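Local atomic coordinates of GGDEF and EAL domain-containing protein (Vibrio cholerae O1 str. 2010EL-1786, PDB entry 6PWK), a protein that binds the second messenger cyclic di-GMP and probably acts as a LapD-type receptor that controls large adhesins in biofilm formation. Residues 38-51 with 135-148. Numbering follows the deposited sequence.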
loop_
_atom_site.group_PDB
_atom_site.type_symbol
_atom_site.label_atom_id
_atom_site.label_comp_id
_atom_site.label_asym_id
_atom_site.label_seq_id
_atom_site.Cartn_x
_atom_site.Cartn_y
_atom_site.Cartn_z
ATOM N N TRP A 38 18.070 4.640 30.481
ATOM C CA TRP A 38 17.413 5.644 31.310
ATOM C C TRP A 38 16.448 5.002 32.299
ATOM O O TRP A 38 16.315 5.466 33.437
ATOM C CB TRP A 38 16.689 6.655 30.420
ATOM C CG TRP A 38 15.671 7.489 31.135
ATOM C CD1 TRP A 38 15.911 8.455 32.069
ATOM C CD2 TRP A 38 14.249 7.445 30.961
ATOM N NE1 TRP A 38 14.726 9.008 32.493
ATOM C CE2 TRP A 38 13.692 8.405 31.827
ATOM C CE3 TRP A 38 13.395 6.682 30.158
ATOM C CZ2 TRP A 38 12.318 8.624 31.913
ATOM C CZ3 TRP A 38 12.033 6.901 30.246
ATOM C CH2 TRP A 38 11.508 7.863 31.117
ATOM N N LEU A 39 15.772 3.929 31.885
ATOM C CA LEU A 39 14.822 3.263 32.770
ATOM C C LEU A 39 15.537 2.538 33.904
ATOM O O LEU A 39 15.146 2.654 35.072
ATOM C CB LEU A 39 13.959 2.286 31.969
ATOM C CG LEU A 39 12.954 2.891 30.987
ATOM C CD1 LEU A 39 12.343 1.810 30.109
ATOM C CD2 LEU A 39 11.870 3.646 31.737
ATOM N N SER A 40 16.589 1.785 33.578
ATOM C CA SER A 40 17.246 0.948 34.578
ATOM C C SER A 40 17.959 1.775 35.641
ATOM O O SER A 40 18.047 1.346 36.798
ATOM C CB SER A 40 18.226 -0.006 33.896
ATOM O OG SER A 40 19.098 0.695 33.028
ATOM N N GLU A 41 18.472 2.952 35.281
ATOM C CA GLU A 41 19.151 3.794 36.260
ATOM C C GLU A 41 18.156 4.529 37.147
ATOM O O GLU A 41 18.112 4.317 38.362
ATOM C CB GLU A 41 20.073 4.794 35.555
ATOM C CG GLU A 41 20.633 5.861 36.487
ATOM C CD GLU A 41 21.350 6.970 35.746
ATOM O OE1 GLU A 41 21.925 6.695 34.673
ATOM O OE2 GLU A 41 21.332 8.119 36.236
ATOM N N SER A 42 17.347 5.399 36.556
ATOM C CA SER A 42 16.449 6.253 37.328
ATOM C C SER A 42 14.998 6.103 36.904
ATOM O O SER A 42 14.129 5.854 37.747
ATOM C CB SER A 42 16.882 7.716 37.209
ATOM O OG SER A 42 16.742 8.175 35.870
ATOM N N GLY A 43 14.712 6.244 35.612
ATOM C CA GLY A 43 13.341 6.276 35.154
ATOM C C GLY A 43 12.593 7.539 35.509
ATOM O O GLY A 43 11.374 7.591 35.332
ATOM N N ILE A 44 13.288 8.557 36.009
ATOM C CA ILE A 44 12.669 9.823 36.381
ATOM C C ILE A 44 12.755 10.761 35.187
ATOM O O ILE A 44 13.852 11.081 34.715
ATOM C CB ILE A 44 13.354 10.436 37.612
ATOM C CG1 ILE A 44 13.495 9.392 38.723
ATOM C CG2 ILE A 44 12.580 11.648 38.103
ATOM C CD1 ILE A 44 12.181 8.789 39.166
ATOM N N GLY A 45 11.607 11.197 34.694
ATOM C CA GLY A 45 11.555 12.085 33.560
ATOM C C GLY A 45 10.367 11.758 32.686
ATOM O O GLY A 45 9.412 11.116 33.123
ATOM N N GLY A 46 10.436 12.207 31.430
ATOM C CA GLY A 46 9.354 12.011 30.494
ATOM C C GLY A 46 9.855 11.531 29.146
ATOM O O GLY A 46 11.058 11.503 28.871
ATOM N N VAL A 47 8.896 11.156 28.303
ATOM C CA VAL A 47 9.175 10.613 26.982
ATOM C C VAL A 47 8.099 11.131 26.033
ATOM O O VAL A 47 6.947 11.344 26.427
ATOM C CB VAL A 47 9.231 9.064 27.020
ATOM C CG1 VAL A 47 7.857 8.440 26.808
ATOM C CG2 VAL A 47 10.237 8.537 26.027
ATOM N N ALA A 48 8.487 11.371 24.782
ATOM C CA ALA A 48 7.603 12.021 23.826
ATOM C C ALA A 48 7.810 11.441 22.436
ATOM O O ALA A 48 8.886 10.933 22.111
ATOM C CB ALA A 48 7.827 13.539 23.792
ATOM N N ILE A 49 6.761 11.528 21.617
ATOM C CA ILE A 49 6.799 11.078 20.232
ATOM C C ILE A 49 6.142 12.145 19.362
ATOM O O ILE A 49 5.081 12.676 19.711
ATOM C CB ILE A 49 6.109 9.711 20.045
ATOM C CG1 ILE A 49 6.260 9.224 18.602
ATOM C CG2 ILE A 49 4.637 9.771 20.442
ATOM C CD1 ILE A 49 5.689 7.846 18.365
ATOM N N LEU A 50 6.784 12.469 18.244
ATOM C CA LEU A 50 6.293 13.465 17.304
ATOM C C LEU A 50 6.151 12.812 15.940
ATOM O O LEU A 50 7.122 12.266 15.409
ATOM C CB LEU A 50 7.247 14.661 17.226
ATOM C CG LEU A 50 6.957 15.676 16.120
ATOM C CD1 LEU A 50 5.683 16.444 16.425
ATOM C CD2 LEU A 50 8.131 16.626 15.925
ATOM N N GLN A 51 4.950 12.870 15.371
ATOM C CA GLN A 51 4.682 12.297 14.058
ATOM C C GLN A 51 4.477 13.410 13.041
ATOM O O GLN A 51 3.645 14.301 13.246
ATOM C CB GLN A 51 3.457 11.385 14.082
ATOM C CG GLN A 51 3.067 10.898 12.697
ATOM C CD GLN A 51 1.947 9.887 12.722
ATOM O OE1 GLN A 51 1.498 9.465 13.788
ATOM N NE2 GLN A 51 1.485 9.489 11.543
ATOM N N LEU A 135 0.796 17.967 12.189
ATOM C CA LEU A 135 1.580 17.009 12.953
ATOM C C LEU A 135 0.799 16.624 14.201
ATOM O O LEU A 135 -0.283 17.153 14.471
ATOM C CB LEU A 135 2.952 17.586 13.311
ATOM C CG LEU A 135 2.910 18.897 14.100
ATOM C CD1 LEU A 135 2.971 18.663 15.605
ATOM C CD2 LEU A 135 4.024 19.812 13.656
ATOM N N SER A 136 1.367 15.697 14.967
ATOM C CA SER A 136 0.786 15.271 16.230
ATOM C C SER A 136 1.906 14.955 17.207
ATOM O O SER A 136 2.915 14.350 16.833
ATOM C CB SER A 136 -0.123 14.053 16.046
ATOM O OG SER A 136 -1.150 14.337 15.115
ATOM N N LEU A 137 1.724 15.373 18.456
ATOM C CA LEU A 137 2.736 15.211 19.493
ATOM C C LEU A 137 2.105 14.524 20.693
ATOM O O LEU A 137 1.127 15.027 21.254
ATOM C CB LEU A 137 3.333 16.561 19.898
ATOM C CG LEU A 137 4.415 16.516 20.979
ATOM C CD1 LEU A 137 5.653 15.792 20.473
ATOM C CD2 LEU A 137 4.765 17.918 21.449
ATOM N N GLY A 138 2.658 13.380 21.078
ATOM C CA GLY A 138 2.251 12.676 22.280
ATOM C C GLY A 138 3.395 12.667 23.281
ATOM O O GLY A 138 4.539 12.373 22.926
ATOM N N VAL A 139 3.075 13.013 24.524
ATOM C CA VAL A 139 4.060 13.079 25.597
ATOM C C VAL A 139 3.526 12.301 26.792
ATOM O O VAL A 139 2.331 12.365 27.106
ATOM C CB VAL A 139 4.389 14.539 25.987
ATOM C CG1 VAL A 139 4.896 15.315 24.781
ATOM C CG2 VAL A 139 3.178 15.235 26.569
ATOM N N VAL A 140 4.403 11.534 27.439
ATOM C CA VAL A 140 4.060 10.834 28.672
ATOM C C VAL A 140 5.148 11.097 29.703
ATOM O O VAL A 140 6.332 11.205 29.362
ATOM C CB VAL A 140 3.846 9.313 28.462
ATOM C CG1 VAL A 140 3.620 8.980 26.997
ATOM C CG2 VAL A 140 4.988 8.489 29.052
ATOM N N SER A 141 4.736 11.234 30.959
ATOM C CA SER A 141 5.647 11.395 32.081
ATOM C C SER A 141 5.690 10.094 32.870
ATOM O O SER A 141 4.643 9.559 33.248
ATOM C CB SER A 141 5.213 12.545 32.987
ATOM O OG SER A 141 4.028 12.218 33.690
ATOM N N ASN A 142 6.897 9.591 33.114
ATOM C CA ASN A 142 7.077 8.342 33.843
ATOM C C ASN A 142 7.068 8.652 35.334
ATOM O O ASN A 142 8.054 9.148 35.883
ATOM C CB ASN A 142 8.370 7.650 33.424
ATOM C CG ASN A 142 8.361 6.165 33.731
ATOM O OD1 ASN A 142 7.309 5.529 33.733
ATOM N ND2 ASN A 142 9.538 5.606 33.990
ATOM N N LYS A 143 5.945 8.365 35.990
ATOM C CA LYS A 143 5.800 8.553 37.428
ATOM C C LYS A 143 5.646 7.231 38.170
ATOM O O LYS A 143 5.362 7.232 39.372
ATOM C CB LYS A 143 4.615 9.476 37.724
ATOM C CG LYS A 143 4.703 10.837 37.039
ATOM C CD LYS A 143 3.851 11.876 37.755
ATOM C CE LYS A 143 3.820 13.201 37.005
ATOM N NZ LYS A 143 2.800 13.213 35.920
ATOM N N ARG A 144 5.815 6.105 37.477
ATOM C CA ARG A 144 5.869 4.787 38.090
ATOM C C ARG A 144 6.956 3.983 37.391
ATOM O O ARG A 144 7.465 4.378 36.339
ATOM C CB ARG A 144 4.517 4.060 38.012
ATOM C CG ARG A 144 3.415 4.684 38.855
ATOM C CD ARG A 144 2.136 3.863 38.805
ATOM N NE ARG A 144 1.115 4.391 39.707
ATOM C CZ ARG A 144 -0.088 3.851 39.877
ATOM N NH1 ARG A 144 -0.432 2.761 39.206
ATOM N NH2 ARG A 144 -0.949 4.404 40.721
ATOM N N GLN A 145 7.321 2.848 37.982
ATOM C CA GLN A 145 8.318 1.974 37.372
ATOM C C GLN A 145 7.657 1.214 36.228
ATOM O O GLN A 145 6.772 0.382 36.453
ATOM C CB GLN A 145 8.913 1.016 38.400
ATOM C CG GLN A 145 10.176 0.319 37.911
ATOM C CD GLN A 145 10.654 -0.766 38.854
ATOM O OE1 GLN A 145 9.869 -1.591 39.318
ATOM N NE2 GLN A 145 11.951 -0.769 39.144
ATOM N N SER A 146 8.081 1.500 35.000
ATOM C CA SER A 146 7.456 0.951 33.808
ATOM C C SER A 146 8.492 0.242 32.946
ATOM O O SER A 146 9.666 0.625 32.912
ATOM C CB SER A 146 6.767 2.051 32.988
ATOM O OG SER A 146 5.923 2.844 33.805
ATOM N N SER A 147 8.043 -0.799 32.246
ATOM C CA SER A 147 8.893 -1.505 31.300
ATOM C C SER A 147 9.007 -0.702 30.006
ATOM O O SER A 147 8.408 0.366 29.847
ATOM C CB SER A 147 8.344 -2.904 31.032
ATOM O OG SER A 147 7.149 -2.844 30.273
ATOM N N THR A 148 9.786 -1.224 29.057
ATOM C CA THR A 148 10.006 -0.486 27.818
ATOM C C THR A 148 8.824 -0.619 26.864
ATOM O O THR A 148 8.494 0.334 26.148
ATOM C CB THR A 148 11.307 -0.943 27.148
ATOM O OG1 THR A 148 11.584 -0.109 26.017
ATOM C CG2 THR A 148 11.221 -2.397 26.697
#
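With CG anti to the backbone N (chi1 -159°), Asn142 extends its amide toward Gly43, while Trp38, likewise anti at chi1 163°, brings CH2 of its indole to within 3.9 Å of Asn142 CB. The amide is held at both ends: ND2 donates to a lone pair of Gly43 O at 3.0 Å, in a bent bond (137° at the hydrogen), and OD1 accepts from Ser146 OG. Leu39 crosses this amide at about a right angle, its CD2 3.8 Å from Asn142 ND2, and its CD1 packs on Thr148. Ile44 O lies in the indole plane and accepts from Trp38 NE1, which sits above the plane of that carbonyl. Beyond these loops, strands 45-51 and 136-142 run antiparallel, with paired, nearly straight backbone bonds between Val47 and Val140 and between Ile49 and Gly138. Val47 CG1 lies beside Val140 CG2 at 3.6 Å on the face that also bears Ile49, which touches bound cyclic di-GMP. On the other face Ala48 CB meets Val139 CG1 at 3.6 Å, and Leu137 CD1 rests on Leu50 CB. Both are interior strands of the GGDEF-domain sheet: 96-102 pairs antiparallel with 45-51, and 171-174 runs parallel beside 136-142; helix 148-164 covers the Val140 face and helix 106-118 the Val139 face.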